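PDB 2PVU: ArtJ from Geobacillus stearothermophilus, which binds the basic amino acids arginine, lysine and histidine and probably delivers them to its partner ABC transporter, Art(MP)2. Local coordinates for residues A[88-93]-A[174-179]; A[95-100]-A[116-121]; A[107-112]-A[155-160]; A[160-165]-A[170-175]. One frame throughout, in Å; residues are numbered along the deposited sequence.

Contact 1: A[88-93]-A[174-179]. With LYS (lysine), chain E.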
# COMPACT_ATOMS: atom_id res chain seq x y z
N GLY A 88 -11.94 -2.17 -3.04
CA GLY A 88 -11.34 -3.46 -2.66
C GLY A 88 -10.17 -3.75 -3.60
O GLY A 88 -10.07 -3.16 -4.68
N TRP A 89 -9.29 -4.65 -3.19
CA TRP A 89 -7.97 -4.75 -3.80
C TRP A 89 -8.07 -5.46 -5.16
O TRP A 89 -7.61 -4.95 -6.20
CB TRP A 89 -7.08 -5.54 -2.83
CG TRP A 89 -5.65 -5.79 -3.28
CD1 TRP A 89 -5.08 -7.03 -3.62
CD2 TRP A 89 -4.64 -4.82 -3.46
NE1 TRP A 89 -3.75 -6.85 -3.94
CE2 TRP A 89 -3.47 -5.50 -3.88
CE3 TRP A 89 -4.60 -3.41 -3.32
CZ2 TRP A 89 -2.25 -4.82 -4.14
CZ3 TRP A 89 -3.38 -2.72 -3.57
CH2 TRP A 89 -2.23 -3.41 -3.96
N ASP A 90 -8.61 -6.67 -5.15
CA ASP A 90 -8.65 -7.39 -6.42
C ASP A 90 -9.59 -6.69 -7.44
O ASP A 90 -9.26 -6.56 -8.64
CB ASP A 90 -8.95 -8.88 -6.21
CG ASP A 90 -7.72 -9.61 -5.65
OD1 ASP A 90 -6.69 -9.71 -6.37
OD2 ASP A 90 -7.76 -10.06 -4.50
N PRO A 91 -10.76 -6.21 -6.96
CA PRO A 91 -11.59 -5.38 -7.85
C PRO A 91 -10.90 -4.17 -8.41
O PRO A 91 -11.21 -3.80 -9.54
CB PRO A 91 -12.75 -4.95 -6.96
CG PRO A 91 -12.92 -6.21 -6.02
CD PRO A 91 -11.44 -6.51 -5.69
N LEU A 92 -10.01 -3.55 -7.63
CA LEU A 92 -9.31 -2.33 -8.08
C LEU A 92 -8.53 -2.64 -9.37
O LEU A 92 -8.61 -1.90 -10.37
CB LEU A 92 -8.39 -1.78 -6.98
CG LEU A 92 -7.40 -0.67 -7.39
CD1 LEU A 92 -8.18 0.51 -8.00
CD2 LEU A 92 -6.56 -0.25 -6.18
N PHE A 93 -7.82 -3.77 -9.37
CA PHE A 93 -7.01 -4.13 -10.53
C PHE A 93 -7.86 -4.55 -11.71
O PHE A 93 -7.55 -4.21 -12.86
CB PHE A 93 -5.95 -5.18 -10.16
CG PHE A 93 -4.83 -4.59 -9.33
CD1 PHE A 93 -3.67 -4.10 -9.93
CD2 PHE A 93 -5.00 -4.43 -7.96
CE1 PHE A 93 -2.67 -3.52 -9.16
CE2 PHE A 93 -4.02 -3.84 -7.18
CZ PHE A 93 -2.85 -3.37 -7.78
N LYS A 174 -3.82 -16.71 1.78
CA LYS A 174 -4.07 -15.44 1.09
C LYS A 174 -5.42 -14.87 1.48
O LYS A 174 -6.43 -15.63 1.48
CB LYS A 174 -4.01 -15.64 -0.44
CG LYS A 174 -2.69 -16.18 -0.97
CD LYS A 174 -2.89 -16.71 -2.39
CE LYS A 174 -1.63 -17.31 -2.98
NZ LYS A 174 -1.07 -18.43 -2.19
N PHE A 175 -5.47 -13.57 1.80
CA PHE A 175 -6.71 -12.91 2.24
C PHE A 175 -7.02 -11.68 1.39
O PHE A 175 -6.11 -11.07 0.84
CB PHE A 175 -6.59 -12.54 3.72
CG PHE A 175 -6.23 -13.74 4.57
CD1 PHE A 175 -7.19 -14.69 4.86
CD2 PHE A 175 -4.92 -13.97 4.93
CE1 PHE A 175 -6.85 -15.81 5.61
CE2 PHE A 175 -4.56 -15.10 5.67
CZ PHE A 175 -5.55 -16.03 5.98
N GLU A 176 -8.30 -11.32 1.29
CA GLU A 176 -8.66 -10.20 0.40
C GLU A 176 -8.28 -8.84 0.96
O GLU A 176 -8.15 -7.88 0.19
CB GLU A 176 -10.18 -10.26 0.06
CG GLU A 176 -10.67 -9.16 -0.87
CD GLU A 176 -9.91 -9.07 -2.17
OE1 GLU A 176 -9.39 -10.11 -2.69
OE2 GLU A 176 -9.87 -7.93 -2.70
N THR A 177 -8.11 -8.76 2.29
CA THR A 177 -7.55 -7.54 2.93
C THR A 177 -6.37 -7.90 3.83
O THR A 177 -6.32 -9.03 4.38
CB THR A 177 -8.58 -6.79 3.77
OG1 THR A 177 -9.04 -7.62 4.84
CG2 THR A 177 -9.78 -6.35 2.92
N THR A 178 -5.48 -6.93 4.02
CA THR A 178 -4.44 -7.08 5.05
C THR A 178 -5.07 -7.13 6.45
O THR A 178 -4.53 -7.79 7.35
CB THR A 178 -3.44 -5.92 4.91
OG1 THR A 178 -2.90 -6.03 3.62
CG2 THR A 178 -2.28 -5.97 5.99
N VAL A 179 -6.21 -6.47 6.64
CA VAL A 179 -6.90 -6.50 7.93
C VAL A 179 -7.18 -7.95 8.35
O VAL A 179 -6.87 -8.35 9.48
CB VAL A 179 -8.25 -5.71 7.89
CG1 VAL A 179 -9.10 -6.05 9.14
CG2 VAL A 179 -7.98 -4.20 7.83
N LYS E . 2.64 -2.47 -1.45
CA LYS E . 2.19 -3.90 -1.57
C LYS E . 1.76 -4.17 -3.02
O LYS E . 1.48 -5.31 -3.37
CB LYS E . 1.01 -4.16 -0.64
CG LYS E . -0.19 -3.23 -0.94
CD LYS E . -1.50 -3.80 -0.38
CE LYS E . -2.52 -2.68 -0.22
NZ LYS E . -3.92 -3.24 0.16
OXT LYS E . 1.67 -3.25 -3.85
O HOH W 1 -9.67 -5.49 -0.42
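Asp90 and Glu176 bring their carboxylates together with planes 51° apart, while the neighbouring Trp89 turns its indole to the bound lysine. One indole face carries Phe93 CE2. The opposite face carries the ligand side chain, with Trp89 CZ3 3.5 Å from lysine CE and the ammonium NZ over the rim. Trp89 O lies at the edge of the Phe93 ring, in its plane. CG of Trp89 stands opposite the backbone N (chi1 179°), which leads the ring away from Glu176 and leaves only CB beside OE2. With an alanine in place of Trp89, the ligand would probably lose the flat wall along its CE and NZ, and Ala155 O its NE1 donor.

Glu176 reaches the start of helix 89-98. Asp90 N donates to Glu176 OE2 over 3.0 Å, almost straight at 174° and onto the syn lone pair. Trp89 N gives OE2 a second, weak bond of 3.4 Å. Water 1 accepts from Trp89 N at 2.9 Å and lies 2.9 Å from Glu176 O. Asp90 OD2 also accepts from Asn154 ND2. Asp90 OD2 and Glu176 OE1 are 2.4 Å apart, too short for two charged carboxylates; one acid probably holds a proton, though the distance is doubtful. A carboxylate facing backbone N-H groups at a helix start would probably be favoured by the helix dipole. Here it ties the two lobes together across the closed cleft.

Contact 2: A[95-100]-A[116-121]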
# COMPACT_ATOMS: atom_id res chain seq x y z
N SER A 95 -10.87 -3.40 -12.33
CA SER A 95 -11.52 -2.17 -12.77
C SER A 95 -10.58 -1.21 -13.50
O SER A 95 -11.03 -0.44 -14.35
CB SER A 95 -12.10 -1.45 -11.55
OG SER A 95 -13.28 -2.12 -11.15
N LEU A 96 -9.30 -1.26 -13.17
CA LEU A 96 -8.29 -0.53 -13.94
C LEU A 96 -8.16 -1.14 -15.32
O LEU A 96 -8.07 -0.42 -16.33
CB LEU A 96 -6.90 -0.52 -13.25
CG LEU A 96 -6.86 0.37 -11.99
CD1 LEU A 96 -5.72 -0.05 -11.08
CD2 LEU A 96 -6.74 1.84 -12.41
N GLN A 97 -8.19 -2.46 -15.38
CA GLN A 97 -8.11 -3.13 -16.68
C GLN A 97 -9.31 -2.82 -17.63
O GLN A 97 -9.12 -2.60 -18.83
CB GLN A 97 -7.96 -4.65 -16.49
CG GLN A 97 -6.63 -5.13 -15.89
CD GLN A 97 -6.25 -6.58 -16.31
OE1 GLN A 97 -5.27 -7.16 -15.79
NE2 GLN A 97 -7.00 -7.17 -17.25
N SER A 98 -10.53 -2.82 -17.09
CA SER A 98 -11.73 -2.47 -17.85
C SER A 98 -11.89 -0.95 -18.08
O SER A 98 -12.76 -0.52 -18.89
CB SER A 98 -12.95 -2.99 -17.12
OG SER A 98 -13.13 -2.26 -15.91
N LYS A 99 -11.07 -0.16 -17.38
CA LYS A 99 -11.13 1.31 -17.32
C LYS A 99 -12.42 1.85 -16.66
O LYS A 99 -12.76 3.03 -16.81
CB LYS A 99 -10.87 1.99 -18.69
CG LYS A 99 -9.62 1.52 -19.43
CD LYS A 99 -9.54 2.15 -20.82
CE LYS A 99 -8.36 1.63 -21.62
NZ LYS A 99 -8.66 1.71 -23.10
N GLU A 100 -13.10 1.00 -15.88
CA GLU A 100 -14.21 1.50 -15.07
C GLU A 100 -13.71 2.46 -13.99
O GLU A 100 -14.42 3.40 -13.59
CB GLU A 100 -15.03 0.36 -14.45
CG GLU A 100 -16.37 0.89 -13.93
CD GLU A 100 -17.32 -0.18 -13.45
OE1 GLU A 100 -16.93 -1.38 -13.40
OE2 GLU A 100 -18.46 0.20 -13.12
N GLN A 116 3.60 -4.07 -17.03
CA GLN A 116 3.17 -4.73 -18.27
C GLN A 116 1.70 -4.45 -18.57
O GLN A 116 1.28 -4.46 -19.73
CB GLN A 116 3.37 -6.23 -18.20
CG GLN A 116 4.82 -6.64 -18.34
CD GLN A 116 4.98 -8.14 -18.21
OE1 GLN A 116 4.06 -8.86 -17.78
NE2 GLN A 116 6.15 -8.63 -18.58
N SER A 117 0.93 -4.20 -17.52
CA SER A 117 -0.52 -4.06 -17.66
C SER A 117 -1.05 -2.69 -17.29
O SER A 117 -2.15 -2.32 -17.71
CB SER A 117 -1.23 -5.12 -16.79
OG SER A 117 -1.06 -6.39 -17.38
N TYR A 118 -0.27 -1.93 -16.52
CA TYR A 118 -0.72 -0.62 -16.02
C TYR A 118 0.40 0.40 -16.17
O TYR A 118 1.55 0.03 -16.43
CB TYR A 118 -1.10 -0.70 -14.52
CG TYR A 118 -2.01 -1.86 -14.21
CD1 TYR A 118 -3.39 -1.79 -14.48
CD2 TYR A 118 -1.49 -3.02 -13.65
CE1 TYR A 118 -4.24 -2.88 -14.19
CE2 TYR A 118 -2.33 -4.12 -13.36
CZ TYR A 118 -3.68 -4.04 -13.64
OH TYR A 118 -4.47 -5.14 -13.33
N ASP A 119 0.05 1.68 -16.03
CA ASP A 119 1.05 2.75 -15.94
C ASP A 119 1.09 3.24 -14.51
O ASP A 119 0.07 3.17 -13.80
CB ASP A 119 0.66 3.91 -16.86
CG ASP A 119 0.98 3.65 -18.31
OD1 ASP A 119 1.77 2.73 -18.63
OD2 ASP A 119 0.44 4.39 -19.14
N PHE A 120 2.25 3.75 -14.08
CA PHE A 120 2.40 4.33 -12.73
C PHE A 120 2.87 5.76 -12.79
O PHE A 120 3.60 6.15 -13.73
CB PHE A 120 3.45 3.54 -11.92
CG PHE A 120 2.97 2.15 -11.48
CD1 PHE A 120 2.25 2.01 -10.32
CD2 PHE A 120 3.22 1.04 -12.25
CE1 PHE A 120 1.80 0.74 -9.87
CE2 PHE A 120 2.77 -0.25 -11.81
CZ PHE A 120 2.06 -0.38 -10.65
N SER A 121 2.48 6.53 -11.77
CA SER A 121 3.08 7.84 -11.52
C SER A 121 4.55 7.66 -11.10
O SER A 121 5.00 6.51 -10.82
CB SER A 121 2.30 8.56 -10.39
OG SER A 121 2.59 8.00 -9.10
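Gln97 and Tyr118 cross at about a right angle, the amide of one turned 52° from the ring plane of the other. The touch is made near the phenol end. Gln97 CG lies 3.7 Å from Tyr118 CE1 and 3.3 Å from Tyr118 OH. The chain of Gln97 is extended beyond CG, which carries OE1 past the hydroxyl, 3.3 Å from Tyr118 OH. Next to Gln97 on the helix, Leu96 CB approaches Tyr118 CE1 obliquely at 3.7 Å, an apolar touch. Ser117 CB covers one face of the same ring, offset toward the rim. CG of Tyr118 stands beside its own backbone N (chi1 -48°), and the ring points at the helix. The hydroxyl is hydrogen-bonded to Phe93 O. A phenylalanine at Tyr118 would keep the ring packing but would probably leave Phe93 O without this donor and the ring less firmly tied to the helix.

Leu96 and Tyr118 are buried, while Gln97 lies at the surface. The contact sets the C-terminal part of helix 89-98 against the short strand 118-120. That strand pairs antiparallel with strand 224-231, whose Ile229 touches both Leu96 and Tyr118.

Contact 3: A[107-112]-A[155-160]. With LYS (lysine), chain E.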
# COMPACT_ATOMS: atom_id res chain seq x y z
N GLY A 107 -1.37 2.28 -1.64
CA GLY A 107 -0.11 1.71 -1.09
C GLY A 107 0.44 0.72 -2.12
O GLY A 107 0.98 -0.30 -1.76
N ILE A 108 0.32 1.06 -3.39
CA ILE A 108 0.71 0.12 -4.51
C ILE A 108 2.14 0.22 -4.94
O ILE A 108 2.56 1.24 -5.49
CB ILE A 108 -0.15 0.36 -5.78
CG1 ILE A 108 -1.64 0.35 -5.39
CG2 ILE A 108 0.18 -0.77 -6.86
CD1 ILE A 108 -2.58 1.02 -6.49
N THR A 109 2.88 -0.87 -4.76
CA THR A 109 4.28 -0.92 -5.18
C THR A 109 4.37 -0.93 -6.70
O THR A 109 3.68 -1.68 -7.38
CB THR A 109 4.98 -2.15 -4.60
OG1 THR A 109 4.93 -2.10 -3.16
CG2 THR A 109 6.44 -2.24 -5.05
N ILE A 110 5.23 -0.06 -7.21
CA ILE A 110 5.55 -0.09 -8.65
C ILE A 110 6.39 -1.35 -8.92
O ILE A 110 7.43 -1.53 -8.29
CB ILE A 110 6.45 1.14 -9.02
CG1 ILE A 110 5.72 2.45 -8.71
CG2 ILE A 110 6.92 1.06 -10.50
CD1 ILE A 110 6.61 3.73 -8.70
N THR A 111 5.98 -2.21 -9.86
CA THR A 111 6.81 -3.39 -10.21
C THR A 111 6.85 -3.60 -11.70
O THR A 111 5.95 -3.15 -12.42
CB THR A 111 6.32 -4.73 -9.60
OG1 THR A 111 5.05 -5.08 -10.16
CG2 THR A 111 6.20 -4.61 -8.08
N ASP A 112 7.89 -4.30 -12.18
CA ASP A 112 8.02 -4.49 -13.61
C ASP A 112 6.86 -5.27 -14.18
O ASP A 112 6.36 -4.98 -15.27
CB ASP A 112 9.34 -5.19 -13.93
CG ASP A 112 10.53 -4.23 -13.92
OD1 ASP A 112 10.31 -2.99 -13.88
OD2 ASP A 112 11.68 -4.73 -13.99
N ALA A 155 -2.32 -11.28 -4.00
CA ALA A 155 -1.81 -10.45 -5.10
C ALA A 155 -1.07 -9.19 -4.63
O ALA A 155 -1.25 -8.09 -5.18
CB ALA A 155 -2.91 -10.12 -6.10
N THR A 156 -0.19 -9.37 -3.63
CA THR A 156 0.67 -8.33 -3.12
C THR A 156 2.14 -8.73 -3.23
O THR A 156 2.49 -9.91 -3.46
CB THR A 156 0.39 -7.97 -1.64
OG1 THR A 156 0.60 -9.13 -0.83
CG2 THR A 156 -1.06 -7.50 -1.44
N THR A 157 3.02 -7.74 -3.08
CA THR A 157 4.46 -8.01 -3.09
C THR A 157 4.82 -8.82 -1.82
O THR A 157 5.85 -9.46 -1.79
CB THR A 157 5.28 -6.72 -3.16
OG1 THR A 157 4.81 -5.85 -2.14
CG2 THR A 157 5.10 -6.00 -4.51
N GLY A 158 3.97 -8.81 -0.77
CA GLY A 158 4.24 -9.71 0.37
C GLY A 158 3.97 -11.16 0.00
O GLY A 158 4.75 -12.04 0.35
N GLN A 159 2.89 -11.40 -0.73
CA GLN A 159 2.65 -12.75 -1.26
C GLN A 159 3.80 -13.16 -2.13
O GLN A 159 4.30 -14.30 -2.07
CB GLN A 159 1.35 -12.83 -2.06
CG GLN A 159 1.16 -14.21 -2.67
CD GLN A 159 -0.12 -14.30 -3.45
OE1 GLN A 159 -1.08 -13.61 -3.14
NE2 GLN A 159 -0.17 -15.20 -4.43
N GLU A 160 4.23 -12.23 -2.98
CA GLU A 160 5.36 -12.47 -3.86
C GLU A 160 6.64 -12.85 -3.10
O GLU A 160 7.33 -13.82 -3.46
CB GLU A 160 5.64 -11.21 -4.72
CG GLU A 160 6.70 -11.52 -5.81
CD GLU A 160 6.98 -10.34 -6.73
OE1 GLU A 160 6.40 -9.23 -6.49
OE2 GLU A 160 7.78 -10.51 -7.68
N LYS E . 2.64 -2.47 -1.45
CA LYS E . 2.19 -3.90 -1.57
C LYS E . 1.76 -4.17 -3.02
O LYS E . 1.48 -5.31 -3.37
CB LYS E . 1.01 -4.16 -0.64
CG LYS E . -0.19 -3.23 -0.94
CD LYS E . -1.50 -3.80 -0.38
CE LYS E . -2.52 -2.68 -0.22
NZ LYS E . -3.92 -3.24 0.16
OXT LYS E . 1.67 -3.25 -3.85
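Thr109 and Thr157 meet in the amino-acid pocket between the two lobes of this family 3 solute-binding protein, the Venus-flytrap fold closed on its ligand. Loop 107-112 and the start of helix 157-166 take the backbone end of the bound lysine from two sides. The ligand N donates to Gly107 O (2.7 Å) and to Thr109 OG1 (2.9 Å). Thr109 N donates to ligand OXT at 2.8 Å with an angle of 169°. Thr157 N donates to the other carboxylate oxygen, ligand O, at 2.9 Å. That carboxylate thus sits at a helix N-terminus, where the dipole would probably help hold its charge. Arg114 adds a further hydrogen bond to the ligand.

The protein-to-protein touch is made by methyl groups. Thr157 CG2 lies 3.9 Å from Thr109 CB and 4.0 Å from Thr111 CG2. With OG1 between the backbone N and the carbonyl carbon (chi1 51°), CG2 lies beside the backbone N, opposite the carbonyl carbon, and faces the loop. The hydroxyls of Thr109 and Thr157 both bond to Glu224 OE1, which joins them on their polar side. Thr111 OG1 instead caps its own helix through Arg114 N.

Thr156 is the N-cap residue of helix 157-166, and its OG1 accepts from Gln159 N. Just ahead of it, Ala155 N donates to Gln159 OE1 at 2.8 Å, from 41° out of that amide's carbonyl plane.

Contact 4: A[160-165]-A[170-175]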
# COMPACT_ATOMS: atom_id res chain seq x y z
N GLU A 160 4.23 -12.23 -2.98
CA GLU A 160 5.36 -12.47 -3.86
C GLU A 160 6.64 -12.85 -3.10
O GLU A 160 7.33 -13.82 -3.46
CB GLU A 160 5.64 -11.21 -4.72
CG GLU A 160 6.70 -11.52 -5.81
CD GLU A 160 6.98 -10.34 -6.73
OE1 GLU A 160 6.40 -9.23 -6.49
OE2 GLU A 160 7.78 -10.51 -7.68
N ALA A 161 6.96 -12.09 -2.06
CA ALA A 161 8.17 -12.40 -1.31
C ALA A 161 8.07 -13.80 -0.65
O ALA A 161 9.05 -14.54 -0.64
CB ALA A 161 8.47 -11.30 -0.26
N ALA A 162 6.87 -14.16 -0.15
CA ALA A 162 6.69 -15.43 0.52
C ALA A 162 6.88 -16.57 -0.51
O ALA A 162 7.55 -17.56 -0.23
CB ALA A 162 5.29 -15.48 1.18
N GLU A 163 6.34 -16.38 -1.71
CA GLU A 163 6.45 -17.41 -2.75
C GLU A 163 7.86 -17.53 -3.27
O GLU A 163 8.32 -18.63 -3.53
CB GLU A 163 5.48 -17.13 -3.89
CG GLU A 163 4.04 -17.30 -3.44
CD GLU A 163 3.02 -16.95 -4.49
OE1 GLU A 163 3.38 -16.22 -5.42
OE2 GLU A 163 1.85 -17.40 -4.37
N LYS A 164 8.55 -16.40 -3.40
CA LYS A 164 9.95 -16.39 -3.82
C LYS A 164 10.86 -17.11 -2.83
O LYS A 164 11.80 -17.78 -3.24
CB LYS A 164 10.44 -14.96 -4.01
CG LYS A 164 10.32 -14.45 -5.44
CD LYS A 164 10.56 -12.94 -5.49
CE LYS A 164 10.54 -12.42 -6.94
NZ LYS A 164 9.83 -13.38 -7.84
N LEU A 165 10.60 -16.92 -1.53
CA LEU A 165 11.42 -17.50 -0.47
C LEU A 165 11.17 -18.99 -0.25
O LEU A 165 12.11 -19.72 0.08
CB LEU A 165 11.20 -16.77 0.86
CG LEU A 165 11.69 -15.32 1.03
CD1 LEU A 165 11.16 -14.76 2.33
CD2 LEU A 165 13.23 -15.20 0.95
N PRO A 170 0.15 -24.45 -0.06
CA PRO A 170 -0.87 -24.23 0.98
C PRO A 170 -0.40 -23.50 2.25
O PRO A 170 -1.26 -22.92 2.92
CB PRO A 170 -1.36 -25.64 1.32
CG PRO A 170 -0.28 -26.57 0.82
CD PRO A 170 0.31 -25.89 -0.38
N HIS A 171 0.90 -23.52 2.57
CA HIS A 171 1.37 -22.79 3.76
C HIS A 171 1.26 -21.26 3.65
O HIS A 171 1.33 -20.55 4.64
CB HIS A 171 2.79 -23.19 4.16
CG HIS A 171 2.87 -24.55 4.78
ND1 HIS A 171 4.07 -25.19 5.03
CD2 HIS A 171 1.90 -25.43 5.14
CE1 HIS A 171 3.84 -26.38 5.56
NE2 HIS A 171 2.53 -26.55 5.64
N ILE A 172 1.06 -20.77 2.44
CA ILE A 172 0.88 -19.35 2.23
C ILE A 172 -0.62 -19.15 2.16
O ILE A 172 -1.28 -19.68 1.28
CB ILE A 172 1.58 -18.87 0.94
CG1 ILE A 172 3.10 -19.13 1.09
CG2 ILE A 172 1.21 -17.41 0.64
CD1 ILE A 172 3.91 -18.81 -0.16
N LYS A 173 -1.16 -18.45 3.14
CA LYS A 173 -2.58 -18.23 3.21
C LYS A 173 -2.89 -16.81 2.71
O LYS A 173 -2.29 -15.84 3.19
CB LYS A 173 -3.11 -18.39 4.63
CG LYS A 173 -2.65 -19.67 5.35
CD LYS A 173 -3.32 -20.87 4.75
CE LYS A 173 -3.13 -22.12 5.59
NZ LYS A 173 -3.59 -23.26 4.73
N LYS A 174 -3.82 -16.71 1.78
CA LYS A 174 -4.07 -15.44 1.09
C LYS A 174 -5.42 -14.87 1.48
O LYS A 174 -6.43 -15.63 1.48
CB LYS A 174 -4.01 -15.64 -0.44
CG LYS A 174 -2.69 -16.18 -0.97
CD LYS A 174 -2.89 -16.71 -2.39
CE LYS A 174 -1.63 -17.31 -2.98
NZ LYS A 174 -1.07 -18.43 -2.19
N PHE A 175 -5.47 -13.57 1.80
CA PHE A 175 -6.71 -12.91 2.24
C PHE A 175 -7.02 -11.68 1.39
O PHE A 175 -6.11 -11.07 0.84
CB PHE A 175 -6.59 -12.54 3.72
CG PHE A 175 -6.23 -13.74 4.57
CD1 PHE A 175 -7.19 -14.69 4.86
CD2 PHE A 175 -4.92 -13.97 4.93
CE1 PHE A 175 -6.85 -15.81 5.61
CE2 PHE A 175 -4.56 -15.10 5.67
CZ PHE A 175 -5.55 -16.03 5.98
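Ala162 and Ile172 are the nearest CA pair where helix 160-165 runs back along strand 172-175. The two axes pass 9.8 Å apart, and their directions differ by 164°, close to antiparallel. Ile172 has the largest share of the contact. Its CD1 lies 3.8 Å from Ala162 CB and 3.6 Å from Glu163 CG, so the methyl touches both neighbours on the helix. CG1 is opposite the carbonyl carbon and the chain runs on extended (chi2 175°), which carries CD1 up to the helix surface. The small alanine side chain lets it come close to the helix backbone, where CD1 is 3.7 Å from Ala162 C.

Glu163 crosses Ile172 at about a right angle and extends toward Lys174. Glu163 OE2 and Lys174 NZ form a long salt bridge of 3.8 Å. The firmer partner of this carboxylate is Gln159 NE2, one turn earlier on the same helix. On the helix itself, Lys164 NZ and Glu160 OE2 make a long, weak ion pair of 3.5 Å.

On the sheet side, Ile172 and Lys174 also touch Val152. Strands 150-153 and 172-175 are parallel neighbours, and helix 157-166 connects them. The contact therefore packs the helix of a beta-alpha-beta crossover onto its second strand.

Contacts 1 and 3 both bridge the cleft and both touch the bound lysine, contact 1 along its side chain and contact 3 at its backbone end. Their centres are 12 Å apart, and Trp89 NE1 of contact 1 is probably hydrogen-bonded to Ala155 O of contact 3, 3.1 Å away. Contacts 2 and 4 lie farther out, one in each lobe, with centres 24 Å apart. Contact 2 shares helix 89-98 with contact 1 and meets contact 3 where Phe120 CE1 lies 3.7 Å from Ile108 CG2. Contact 4 shares helix 157-166 with contact 3 and strand 172-175 with contact 1. The side chain of Tyr118 is about 10 Å from the ligand and that of Glu163 about 11 Å.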